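Local atomic coordinates of cucumber peeling cupredoxin (Cucumis sativus, PDB entry 1JER), a protein that binds a copper ion in a type 1 (blue) site and probably shuttles electrons, as expected of a plant cupredoxin. Residues T4-G9 / K30-G35; T12-P17 / N21-W26; N45-H50 / G93-N98; F88-G93 / N98-S103. All blocks are in the same frame, centred on the assembly; numbering follows the deposited sequence.

Contact 1. Residues T4-G9 / K30-G35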
loop_
_atom_site.group_PDB
_atom_site.type_symbol
_atom_site.label_atom_id
_atom_site.label_comp_id
_atom_site.label_asym_id
_atom_site.label_seq_id
_atom_site.Cartn_x
_atom_site.Cartn_y
_atom_site.Cartn_z
ATOM N N THR A 4 10.442 1.269 -6.253
ATOM C CA THR A 4 10.654 -0.177 -6.018
ATOM C C THR A 4 9.667 -0.663 -4.964
ATOM O O THR A 4 9.449 0.003 -3.967
ATOM C CB THR A 4 12.096 -0.322 -5.407
ATOM O OG1 THR A 4 12.994 0.080 -6.480
ATOM C CG2 THR A 4 12.443 -1.772 -5.163
ATOM N N VAL A 5 9.220 -1.914 -5.131
ATOM C CA VAL A 5 8.431 -2.509 -3.989
ATOM C C VAL A 5 9.393 -3.509 -3.352
ATOM O O VAL A 5 9.847 -4.485 -3.974
ATOM C CB VAL A 5 7.201 -3.241 -4.552
ATOM C CG1 VAL A 5 6.420 -3.892 -3.378
ATOM C CG2 VAL A 5 6.292 -2.254 -5.292
ATOM N N HIS A 6 9.840 -3.206 -2.139
ATOM C CA HIS A 6 10.869 -4.108 -1.549
ATOM C C HIS A 6 10.106 -5.230 -0.794
ATOM O O HIS A 6 9.130 -4.915 -0.122
ATOM C CB HIS A 6 11.655 -3.316 -0.513
ATOM C CG HIS A 6 12.311 -2.096 -1.076
ATOM N ND1 HIS A 6 13.594 -2.163 -1.621
ATOM C CD2 HIS A 6 11.888 -0.806 -1.112
ATOM C CE1 HIS A 6 13.929 -0.916 -1.996
ATOM N NE2 HIS A 6 12.927 -0.092 -1.715
ATOM N N ILE A 7 10.604 -6.425 -0.889
ATOM C CA ILE A 7 9.944 -7.549 -0.170
ATOM C C ILE A 7 10.716 -7.764 1.140
ATOM O O ILE A 7 11.864 -8.116 1.134
ATOM C CB ILE A 7 10.051 -8.837 -1.019
ATOM C CG1 ILE A 7 9.356 -8.669 -2.402
ATOM C CG2 ILE A 7 9.299 -9.960 -0.254
ATOM C CD1 ILE A 7 7.894 -8.261 -2.242
ATOM N N VAL A 8 10.055 -7.404 2.246
ATOM C CA VAL A 8 10.736 -7.435 3.539
ATOM C C VAL A 8 11.241 -8.846 3.812
ATOM O O VAL A 8 10.473 -9.805 3.758
ATOM C CB VAL A 8 9.775 -6.984 4.646
ATOM C CG1 VAL A 8 10.425 -7.177 6.016
ATOM C CG2 VAL A 8 9.380 -5.526 4.472
ATOM N N GLY A 9 12.539 -8.973 4.047
ATOM C CA GLY A 9 13.143 -10.286 4.285
ATOM C C GLY A 9 13.310 -11.131 3.050
ATOM O O GLY A 9 13.654 -12.328 3.189
ATOM N N LYS A 30 19.916 -2.531 1.373
ATOM C CA LYS A 30 19.035 -1.869 0.382
ATOM C C LYS A 30 19.142 -0.322 0.545
ATOM O O LYS A 30 19.576 0.157 1.565
ATOM C CB LYS A 30 17.555 -2.149 0.796
ATOM C CG LYS A 30 17.272 -3.632 0.970
ATOM C CD LYS A 30 17.207 -4.339 -0.337
ATOM C CE LYS A 30 16.756 -5.810 -0.160
ATOM N NZ LYS A 30 16.264 -6.303 -1.494
ATOM N N THR A 31 18.612 0.367 -0.481
ATOM C CA THR A 31 18.459 1.851 -0.345
ATOM C C THR A 31 16.948 2.134 -0.523
ATOM O O THR A 31 16.369 1.586 -1.487
ATOM C CB THR A 31 19.228 2.558 -1.457
ATOM O OG1 THR A 31 20.614 2.420 -1.173
ATOM C CG2 THR A 31 18.921 4.051 -1.516
ATOM N N PHE A 32 16.341 2.830 0.405
ATOM C CA PHE A 32 14.874 3.032 0.328
ATOM C C PHE A 32 14.604 4.505 -0.035
ATOM O O PHE A 32 15.132 5.362 0.663
ATOM C CB PHE A 32 14.295 2.783 1.754
ATOM C CG PHE A 32 14.532 1.334 2.188
ATOM C CD1 PHE A 32 13.740 0.318 1.686
ATOM C CD2 PHE A 32 15.561 1.033 3.062
ATOM C CE1 PHE A 32 13.977 -0.999 2.073
ATOM C CE2 PHE A 32 15.815 -0.294 3.436
ATOM C CZ PHE A 32 15.018 -1.307 2.934
ATOM N N ARG A 33 13.808 4.736 -1.055
ATOM C CA ARG A 33 13.540 6.144 -1.472
ATOM C C ARG A 33 12.053 6.457 -1.363
ATOM O O ARG A 33 11.216 5.553 -1.544
ATOM C CB ARG A 33 13.924 6.274 -2.953
ATOM C CG ARG A 33 15.421 6.056 -3.188
ATOM C CD ARG A 33 15.736 6.236 -4.684
ATOM N NE ARG A 33 17.158 5.999 -4.939
ATOM C CZ ARG A 33 18.106 6.906 -4.729
ATOM N NH1 ARG A 33 17.848 8.019 -4.029
ATOM N NH2 ARG A 33 19.334 6.760 -5.238
ATOM N N VAL A 34 11.745 7.716 -1.112
ATOM C CA VAL A 34 10.335 8.153 -0.998
ATOM C C VAL A 34 9.614 7.672 -2.239
ATOM O O VAL A 34 10.171 7.720 -3.329
ATOM C CB VAL A 34 10.285 9.712 -0.952
ATOM C CG1 VAL A 34 8.861 10.186 -1.117
ATOM C CG2 VAL A 34 10.847 10.197 0.379
ATOM N N GLY A 35 8.416 7.107 -2.091
ATOM C CA GLY A 35 7.753 6.550 -3.289
ATOM C C GLY A 35 7.847 5.042 -3.326
ATOM O O GLY A 35 7.032 4.343 -3.928
HETATM O O HOH W 1 14.492 -4.471 -2.771
HETATM O O HOH W 2 13.132 -6.885 -1.976
#
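Phe-32 turns an edge of its ring to one face of the His-6 imidazole, a T-shaped pair with centroids 4.6 Å apart and planes at 62°. The nearest corner is Phe-32 CD1, which lies 3.5 Å from His-6 NE2, offset toward the imidazole rim. On the opposite face sits CG2 of Thr-4, and the imidazole is thus sandwiched between a methyl group and an aromatic edge. With CG anti to its carbonyl carbon (chi1 -58°), His-6 holds its ring across to segment 30-35, where His-6 CE1 also comes to 3.5 Å from Thr-31 O. Both ring nitrogens have partners. A water 2.7 Å from His-6 ND1 accepts a bond from Lys-30 NZ, and a second water takes one from Lys-30 NZ and another from Ile-7 N. NE2 is hydrogen-bonded to Asp-36, whose carboxylate also receives Arg-33 N. Replacement by a leucine would probably leave Asp-36 without its imidazole mate and the first water without its link to strand 5-7. The chemistry is mixed: aromatic packing and bridging waters join the segments, while the neighbouring carboxylate probably favours a proton on NE2 and the lysine would tend to oppose a positive charge on the ring.

Contact 2. Residues T12-P17 / N21-W26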
loop_
_atom_site.group_PDB
_atom_site.type_symbol
_atom_site.label_atom_id
_atom_site.label_comp_id
_atom_site.label_asym_id
_atom_site.label_seq_id
_atom_site.Cartn_x
_atom_site.Cartn_y
_atom_site.Cartn_z
ATOM N N THR A 12 12.310 -14.911 2.717
ATOM C CA THR A 12 11.916 -15.318 4.079
ATOM C C THR A 12 10.637 -14.689 4.512
ATOM O O THR A 12 9.813 -15.247 5.273
ATOM C CB THR A 12 13.037 -14.993 5.071
ATOM O OG1 THR A 12 14.195 -15.736 4.704
ATOM C CG2 THR A 12 12.628 -15.342 6.485
ATOM N N GLY A 13 10.374 -13.455 3.998
ATOM C CA GLY A 13 9.111 -12.849 4.411
ATOM C C GLY A 13 9.206 -12.307 5.820
ATOM O O GLY A 13 10.291 -12.105 6.358
ATOM N N TRP A 14 8.043 -12.039 6.412
ATOM C CA TRP A 14 7.968 -11.386 7.723
ATOM C C TRP A 14 7.613 -12.460 8.774
ATOM O O TRP A 14 6.501 -12.976 8.736
ATOM C CB TRP A 14 6.798 -10.400 7.639
ATOM C CG TRP A 14 6.576 -9.464 8.775
ATOM C CD1 TRP A 14 5.318 -9.266 9.344
ATOM C CD2 TRP A 14 7.453 -8.573 9.451
ATOM N NE1 TRP A 14 5.422 -8.326 10.346
ATOM C CE2 TRP A 14 6.704 -7.880 10.439
ATOM C CE3 TRP A 14 8.830 -8.292 9.357
ATOM C CZ2 TRP A 14 7.234 -6.935 11.299
ATOM C CZ3 TRP A 14 9.359 -7.331 10.233
ATOM C CH2 TRP A 14 8.589 -6.663 11.186
ATOM N N SER A 15 8.573 -12.819 9.603
ATOM C CA SER A 15 8.255 -13.855 10.638
ATOM C C SER A 15 9.204 -13.649 11.784
ATOM O O SER A 15 10.044 -12.711 11.757
ATOM C CB SER A 15 8.307 -15.259 10.078
ATOM O OG SER A 15 9.579 -15.607 9.588
ATOM N N VAL A 16 9.122 -14.454 12.827
ATOM C CA VAL A 16 10.120 -14.286 13.899
ATOM C C VAL A 16 11.398 -14.980 13.454
ATOM O O VAL A 16 11.418 -16.171 13.159
ATOM C CB VAL A 16 9.588 -15.037 15.173
ATOM C CG1 VAL A 16 10.623 -14.921 16.273
ATOM C CG2 VAL A 16 8.282 -14.340 15.576
ATOM N N PRO A 17 12.497 -14.242 13.402
ATOM C CA PRO A 17 13.707 -14.788 12.792
ATOM C C PRO A 17 14.503 -15.666 13.774
ATOM O O PRO A 17 14.295 -15.581 14.979
ATOM C CB PRO A 17 14.529 -13.511 12.513
ATOM C CG PRO A 17 14.175 -12.620 13.674
ATOM C CD PRO A 17 12.703 -12.873 13.948
ATOM N N ASN A 21 19.269 -10.338 14.514
ATOM C CA ASN A 21 19.749 -9.243 13.666
ATOM C C ASN A 21 19.256 -9.408 12.238
ATOM O O ASN A 21 19.712 -8.685 11.331
ATOM C CB ASN A 21 21.313 -9.381 13.602
ATOM C CG ASN A 21 21.699 -10.739 13.024
ATOM O OD1 ASN A 21 22.654 -10.834 12.244
ATOM N ND2 ASN A 21 20.960 -11.780 13.389
ATOM N N PHE A 22 18.425 -10.410 11.977
ATOM C CA PHE A 22 18.019 -10.688 10.612
ATOM C C PHE A 22 17.504 -9.501 9.842
ATOM O O PHE A 22 17.892 -9.246 8.685
ATOM C CB PHE A 22 16.982 -11.830 10.623
ATOM C CG PHE A 22 16.531 -12.227 9.228
ATOM C CD1 PHE A 22 17.289 -13.060 8.441
ATOM C CD2 PHE A 22 15.327 -11.738 8.721
ATOM C CE1 PHE A 22 16.894 -13.412 7.160
ATOM C CE2 PHE A 22 14.926 -12.072 7.463
ATOM C CZ PHE A 22 15.726 -12.876 6.643
ATOM N N TYR A 23 16.519 -8.767 10.359
ATOM C CA TYR A 23 15.915 -7.718 9.502
ATOM C C TYR A 23 16.801 -6.499 9.438
ATOM O O TYR A 23 16.727 -5.740 8.469
ATOM C CB TYR A 23 14.524 -7.324 10.102
ATOM C CG TYR A 23 13.566 -8.457 9.729
ATOM C CD1 TYR A 23 13.220 -8.697 8.440
ATOM C CD2 TYR A 23 13.078 -9.294 10.754
ATOM C CE1 TYR A 23 12.347 -9.742 8.099
ATOM C CE2 TYR A 23 12.249 -10.345 10.403
ATOM C CZ TYR A 23 11.880 -10.563 9.120
ATOM O OH TYR A 23 11.075 -11.645 8.775
ATOM N N SER A 24 17.673 -6.305 10.441
ATOM C CA SER A 24 18.532 -5.104 10.265
ATOM C C SER A 24 19.632 -5.405 9.287
ATOM O O SER A 24 20.098 -4.548 8.524
ATOM C CB SER A 24 18.942 -4.491 11.560
ATOM O OG SER A 24 19.763 -5.364 12.300
ATOM N N GLN A 25 20.043 -6.691 9.147
ATOM C CA GLN A 25 21.004 -6.932 8.045
ATOM C C GLN A 25 20.311 -6.808 6.706
ATOM O O GLN A 25 20.903 -6.404 5.695
ATOM C CB GLN A 25 21.618 -8.338 8.200
ATOM C CG GLN A 25 22.648 -8.375 9.338
ATOM C CD GLN A 25 23.336 -9.708 9.486
ATOM O OE1 GLN A 25 22.753 -10.768 9.266
ATOM N NE2 GLN A 25 24.605 -9.672 9.891
ATOM N N TRP A 26 19.025 -7.215 6.631
ATOM C CA TRP A 26 18.325 -7.146 5.359
ATOM C C TRP A 26 18.192 -5.685 4.944
ATOM O O TRP A 26 18.474 -5.305 3.802
ATOM C CB TRP A 26 16.863 -7.747 5.575
ATOM C CG TRP A 26 16.043 -7.492 4.321
ATOM C CD1 TRP A 26 16.076 -8.226 3.178
ATOM C CD2 TRP A 26 15.088 -6.440 4.115
ATOM N NE1 TRP A 26 15.202 -7.663 2.255
ATOM C CE2 TRP A 26 14.595 -6.580 2.815
ATOM C CE3 TRP A 26 14.616 -5.392 4.908
ATOM C CZ2 TRP A 26 13.646 -5.711 2.243
ATOM C CZ3 TRP A 26 13.683 -4.540 4.352
ATOM C CH2 TRP A 26 13.196 -4.698 3.049
HETATM O O HOH W 3 12.555 -14.348 9.803
#
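Tyr-23 leaves the first turn of helix 22-28 with CG anti to its carbonyl carbon (chi1 -76°), which aims the phenol at loop 12-17; Trp-14, its CG anti to the backbone N (chi1 -173°), brings the six-membered part of its indole back to meet that ring. The encounter is edge-to-face: the Trp-14 edge, led by CE3 at 3.8 Å from Tyr-23 CZ, faces the phenol, and Phe-22 CD2 sits over the centre of the other face. Three bonds grip the hydroxyl. Tyr-23 OH donates to Gly-13 O at 2.6 Å, in the carbonyl plane and on a lone pair, and accepts Ser-15 N at 2.9 Å in a fairly straight bond (160°). A water that also bonds Ser-15 OG donates to it as well. A phenylalanine here would probably leave Gly-13 O and Ser-15 N without their shared mate and let the loop drift from the helix. Phe-22 adds an apolar margin, with its CB 3.5 Å from Pro-17 CB and its CZ 3.8 Å from Thr-12 CB. Beyond the pair, Trp-14 NE1 bonds Asn-48 O and its indole packs on the copper ligand Gln-100, while Val-16 touches His-95 and Gln-100. The helix thereby anchors a loop that forms part of the second shell of the phytocyanin copper site.

Contact 3. Residues N45-H50 / G93-N98; sequences NAHNVH and GTHCSN. With CU (copper (II) ion), chain B.
His-47 and His-95 meet through a copper ion, in a metal-centred contact between two loops at one end of the cupredoxin fold: one leads into strand 50-52, the other joins strands 84-89 and 101-107. Both side chains have CG anti to the carbonyl carbon (chi1 -67° and -64°), with the ND1 side of each ring turned to the metal; His-47 ND1 and His-95 ND1 are both 2.0 Å from the copper. Those two nitrogens come within 3.1 Å of each other because they share the metal, not through a hydrogen bond. The rings stand rim to rim with planes at 54°, neither covering the other, and His-47 CE1 approaches His-95 CE1 to 3.4 Å. Ala-46 O lies near the plane of the second imidazole, 3.7 Å from His-95 CE1. From His-95 to Ser-97 the chain has helical backbone angles, and Asn-98 N bonds Thr-94 O at 3.0 Å. That short turn is tied down further by the disulfide between Cys-96 and Cys-61. Cys-90 and Gln-100 complete the coordination. With its ligands held by the folded protein, the site probably changes shape little between copper(II) and copper(I), as in other blue copper proteins, which would suit the electron transfer proposed for it.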
loop_
_atom_site.group_PDB
_atom_site.type_symbol
_atom_site.label_atom_id
_atom_site.label_comp_id
_atom_site.label_asym_id
_atom_site.label_seq_id
_atom_site.Cartn_x
_atom_site.Cartn_y
_atom_site.Cartn_z
ATOM N N ASN A 45 -3.291 -14.129 9.916
ATOM C CA ASN A 45 -3.574 -14.387 11.295
ATOM C C ASN A 45 -2.428 -14.697 12.189
ATOM O O ASN A 45 -2.632 -14.686 13.433
ATOM C CB ASN A 45 -4.694 -15.440 11.430
ATOM C CG ASN A 45 -6.082 -14.863 11.244
ATOM O OD1 ASN A 45 -6.305 -13.870 10.553
ATOM N ND2 ASN A 45 -7.080 -15.490 11.884
ATOM N N ALA A 46 -1.202 -14.939 11.713
ATOM C CA ALA A 46 -0.084 -15.259 12.595
ATOM C C ALA A 46 0.710 -14.030 13.042
ATOM O O ALA A 46 1.372 -14.026 14.069
ATOM C CB ALA A 46 0.896 -16.192 11.854
ATOM N N HIS A 47 0.713 -12.988 12.213
ATOM C CA HIS A 47 1.530 -11.788 12.649
ATOM C C HIS A 47 0.730 -10.554 12.227
ATOM O O HIS A 47 -0.347 -10.637 11.661
ATOM C CB HIS A 47 2.820 -11.798 11.712
ATOM C CG HIS A 47 3.674 -12.987 12.005
ATOM N ND1 HIS A 47 4.374 -13.105 13.186
ATOM C CD2 HIS A 47 3.886 -14.143 11.300
ATOM C CE1 HIS A 47 5.027 -14.276 13.189
ATOM N NE2 HIS A 47 4.754 -14.908 12.065
ATOM N N ASN A 48 1.335 -9.380 12.417
ATOM C CA ASN A 48 0.704 -8.167 11.887
ATOM C C ASN A 48 1.853 -7.173 11.616
ATOM O O ASN A 48 3.027 -7.566 11.797
ATOM C CB ASN A 48 -0.333 -7.588 12.816
ATOM C CG ASN A 48 0.203 -7.281 14.201
ATOM O OD1 ASN A 48 -0.530 -7.388 15.202
ATOM N ND2 ASN A 48 1.446 -6.961 14.304
ATOM N N VAL A 49 1.485 -5.999 11.139
ATOM C CA VAL A 49 2.490 -4.975 10.858
ATOM C C VAL A 49 1.968 -3.641 11.414
ATOM O O VAL A 49 0.880 -3.226 11.060
ATOM C CB VAL A 49 2.673 -4.778 9.333
ATOM C CG1 VAL A 49 3.792 -3.700 9.172
ATOM C CG2 VAL A 49 3.150 -6.081 8.695
ATOM N N HIS A 50 2.778 -3.049 12.292
ATOM C CA HIS A 50 2.388 -1.772 12.888
ATOM C C HIS A 50 3.547 -0.809 12.828
ATOM O O HIS A 50 4.692 -1.131 13.118
ATOM C CB HIS A 50 2.010 -2.045 14.372
ATOM C CG HIS A 50 1.739 -0.833 15.183
ATOM N ND1 HIS A 50 0.673 0.006 14.984
ATOM C CD2 HIS A 50 2.405 -0.321 16.264
ATOM C CE1 HIS A 50 0.696 0.998 15.860
ATOM N NE2 HIS A 50 1.738 0.820 16.647
ATOM N N GLY A 93 2.124 -11.124 20.737
ATOM C CA GLY A 93 2.938 -11.778 21.720
ATOM C C GLY A 93 4.300 -11.284 21.973
ATOM O O GLY A 93 4.491 -10.081 22.303
ATOM N N THR A 94 5.317 -12.139 21.906
ATOM C CA THR A 94 6.699 -11.662 22.160
ATOM C C THR A 94 7.472 -11.490 20.858
ATOM O O THR A 94 8.720 -11.438 20.865
ATOM C CB THR A 94 7.446 -12.738 23.005
ATOM O OG1 THR A 94 7.361 -13.984 22.327
ATOM C CG2 THR A 94 6.672 -12.946 24.330
ATOM N N HIS A 95 6.793 -11.457 19.720
ATOM C CA HIS A 95 7.513 -11.434 18.432
ATOM C C HIS A 95 8.455 -10.247 18.323
ATOM O O HIS A 95 9.592 -10.352 17.846
ATOM C CB HIS A 95 6.488 -11.417 17.303
ATOM C CG HIS A 95 5.652 -12.655 17.264
ATOM N ND1 HIS A 95 4.786 -12.912 16.249
ATOM C CD2 HIS A 95 5.558 -13.703 18.117
ATOM C CE1 HIS A 95 4.166 -14.065 16.428
ATOM N NE2 HIS A 95 4.627 -14.570 17.579
ATOM N N CYS A 96 7.994 -9.063 18.753
ATOM C CA CYS A 96 8.917 -7.899 18.614
ATOM C C CYS A 96 10.126 -8.108 19.478
ATOM O O CYS A 96 11.277 -7.926 19.076
ATOM C CB CYS A 96 8.118 -6.657 19.011
ATOM S SG CYS A 96 9.034 -5.107 19.052
ATOM N N SER A 97 9.939 -8.553 20.746
ATOM C CA SER A 97 11.147 -8.752 21.564
ATOM C C SER A 97 12.088 -9.817 20.990
ATOM O O SER A 97 13.238 -9.806 21.416
ATOM C CB SER A 97 10.723 -9.325 22.960
ATOM O OG SER A 97 9.911 -8.356 23.580
ATOM N N ASN A 98 11.595 -10.716 20.179
ATOM C CA ASN A 98 12.343 -11.790 19.572
ATOM C C ASN A 98 12.897 -11.415 18.219
ATOM O O ASN A 98 13.454 -12.202 17.463
ATOM C CB ASN A 98 11.497 -13.073 19.527
ATOM C CG ASN A 98 11.521 -13.719 20.935
ATOM O OD1 ASN A 98 10.485 -14.004 21.503
ATOM N ND2 ASN A 98 12.726 -13.866 21.465
HETATM CU CU CU B . 4.583 -11.747 14.583
#

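Contact 4. Residues F88-G93 / N98-S103. With CU (copper (II) ion), chain B.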
loop_
_atom_site.group_PDB
_atom_site.type_symbol
_atom_site.label_atom_id
_atom_site.label_comp_id
_atom_site.label_asym_id
_atom_site.label_seq_id
_atom_site.Cartn_x
_atom_site.Cartn_y
_atom_site.Cartn_z
ATOM N N PHE A 88 8.923 -0.425 12.103
ATOM C CA PHE A 88 7.694 -1.282 11.972
ATOM C C PHE A 88 7.917 -2.500 12.886
ATOM O O PHE A 88 9.029 -3.025 12.971
ATOM C CB PHE A 88 7.619 -1.801 10.540
ATOM C CG PHE A 88 7.442 -0.701 9.504
ATOM C CD1 PHE A 88 6.188 -0.241 9.190
ATOM C CD2 PHE A 88 8.593 -0.160 8.898
ATOM C CE1 PHE A 88 6.018 0.799 8.275
ATOM C CE2 PHE A 88 8.404 0.888 8.009
ATOM C CZ PHE A 88 7.150 1.325 7.680
ATOM N N VAL A 89 6.818 -2.975 13.478
ATOM C CA VAL A 89 7.006 -4.162 14.340
ATOM C C VAL A 89 5.771 -5.066 14.145
ATOM O O VAL A 89 4.778 -4.656 13.584
ATOM C CB VAL A 89 7.004 -3.746 15.830
ATOM C CG1 VAL A 89 8.184 -2.812 16.117
ATOM C CG2 VAL A 89 5.706 -3.014 16.166
ATOM N N CYS A 90 5.917 -6.260 14.691
ATOM C CA CYS A 90 4.757 -7.155 14.821
ATOM C C CYS A 90 4.367 -7.092 16.322
ATOM O O CYS A 90 5.265 -7.181 17.171
ATOM C CB CYS A 90 5.238 -8.616 14.547
ATOM S SG CYS A 90 3.798 -9.732 14.849
ATOM N N THR A 91 3.102 -6.839 16.600
ATOM C CA THR A 91 2.683 -6.628 17.992
ATOM C C THR A 91 2.121 -7.896 18.604
ATOM O O THR A 91 1.604 -7.888 19.713
ATOM C CB THR A 91 1.660 -5.498 18.128
ATOM O OG1 THR A 91 0.453 -5.821 17.467
ATOM C CG2 THR A 91 2.178 -4.199 17.505
ATOM N N VAL A 92 2.243 -9.021 17.891
ATOM C CA VAL A 92 1.715 -10.282 18.493
ATOM C C VAL A 92 2.670 -10.786 19.528
ATOM O O VAL A 92 3.858 -10.948 19.314
ATOM C CB VAL A 92 1.507 -11.321 17.396
ATOM C CG1 VAL A 92 1.300 -12.720 17.953
ATOM C CG2 VAL A 92 0.430 -10.921 16.426
ATOM N N GLY A 93 2.124 -11.124 20.737
ATOM C CA GLY A 93 2.938 -11.778 21.720
ATOM C C GLY A 93 4.300 -11.284 21.973
ATOM O O GLY A 93 4.491 -10.081 22.303
ATOM N N ASN A 98 11.595 -10.716 20.179
ATOM C CA ASN A 98 12.343 -11.790 19.572
ATOM C C ASN A 98 12.897 -11.415 18.219
ATOM O O ASN A 98 13.454 -12.202 17.463
ATOM C CB ASN A 98 11.497 -13.073 19.527
ATOM C CG ASN A 98 11.521 -13.719 20.935
ATOM O OD1 ASN A 98 10.485 -14.004 21.503
ATOM N ND2 ASN A 98 12.726 -13.866 21.465
ATOM N N GLY A 99 12.834 -10.095 17.891
ATOM C CA GLY A 99 13.499 -9.664 16.648
ATOM C C GLY A 99 12.622 -9.393 15.472
ATOM O O GLY A 99 13.118 -9.105 14.340
ATOM N N GLN A 100 11.303 -9.511 15.602
ATOM C CA GLN A 100 10.448 -9.238 14.440
ATOM C C GLN A 100 10.116 -7.732 14.462
ATOM O O GLN A 100 9.038 -7.312 14.849
ATOM C CB GLN A 100 9.162 -10.038 14.408
ATOM C CG GLN A 100 8.404 -9.942 13.110
ATOM C CD GLN A 100 7.182 -10.838 13.041
ATOM O OE1 GLN A 100 6.689 -11.318 14.070
ATOM N NE2 GLN A 100 6.705 -11.107 11.841
ATOM N N LYS A 101 11.116 -6.972 14.033
ATOM C CA LYS A 101 10.936 -5.484 14.013
ATOM C C LYS A 101 11.964 -4.983 12.960
ATOM O O LYS A 101 12.943 -5.680 12.668
ATOM C CB LYS A 101 11.358 -4.954 15.403
ATOM C CG LYS A 101 12.788 -5.327 15.768
ATOM C CD LYS A 101 13.033 -5.196 17.262
ATOM C CE LYS A 101 12.563 -3.872 17.817
ATOM N NZ LYS A 101 13.096 -3.652 19.228
ATOM N N LEU A 102 11.640 -3.865 12.348
ATOM C CA LEU A 102 12.470 -3.413 11.190
ATOM C C LEU A 102 12.532 -1.877 11.253
ATOM O O LEU A 102 11.557 -1.209 11.488
ATOM C CB LEU A 102 11.652 -3.826 9.929
ATOM C CG LEU A 102 12.184 -3.153 8.631
ATOM C CD1 LEU A 102 13.402 -3.923 8.142
ATOM C CD2 LEU A 102 11.076 -3.227 7.558
ATOM N N SER A 103 13.752 -1.344 11.149
ATOM C CA SER A 103 13.884 0.120 11.107
ATOM C C SER A 103 14.629 0.457 9.814
ATOM O O SER A 103 15.612 -0.181 9.456
ATOM C CB SER A 103 14.688 0.640 12.305
ATOM O OG SER A 103 15.975 0.168 12.265
HETATM CU CU CU B . 4.583 -11.747 14.583
#
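Gln-100 passes alongside Cys-90 on its way to the copper that both residues bind. From CB, the chain leaves with CG anti to the backbone N (chi1 -170°) and stays extended, each step drawing closer to the cysteine methylene: Gln-100 CG is 3.7 Å from Cys-90 CB, and Gln-100 CD 3.3 Å from that same carbon. At the tip, Gln-100 OE1 comes to 3.1 Å from Cys-90 CB and binds the copper at 2.2 Å, while NE2 is turned toward Trp-14 and Ser-15. Cys-90 SG holds the metal from its own side at 2.2 Å and accepts Val-92 N at 3.5 Å, a long but straight bond (163°). His-47 and His-95 supply the other two ligands.

Backbone pairing probably helps to set this spacing. Cys-90 N bonds Gln-100 O at 3.3 Å, and Gln-100 is the centre of an inverse gamma turn that leads into strand 101-107. Further along, Phe-88 and Leu-102 form an antiparallel hydrogen-bonded pair, with Phe-88 N to Leu-102 O and Leu-102 N to Phe-88 O both 2.8 Å. Their side chains lie side by side over Leu-38 in the core. On the other face, Val-89 packs its CG1 against Lys-101 CB in a non-hydrogen-bonded pair, and the lysine ends at Phe-58.

The hairpin thus delivers a sulfur and an amide oxygen to one metal. Glutamine stands where many blue copper proteins have methionine, and this harder oxygen ligand probably favours copper(II), consistent with the low reduction potentials of stellacyanins.

Overall arrangement
From the N terminus, strand 5-7 opens contact 1, which closes only when the chain reaches 30-35. Within that loop lies contact 2, where the stretch before helix 22-28 folds back on the helix; Trp-26 of the helix packs against both Val-8 and Phe-32, joining the two contacts. Contact 3 then closes the long loop from 45-50 to 93-98, and contact 4 the short turn of the hairpin of strands 84-89 and 101-107. These two cross, since their segments alternate along the chain, and both touch the copper. Contact 2 links the two ends of the fold, meeting contact 3 at Asn-48 and contact 4 at Gln-100, while Leu-102 touches Val-8 across the core.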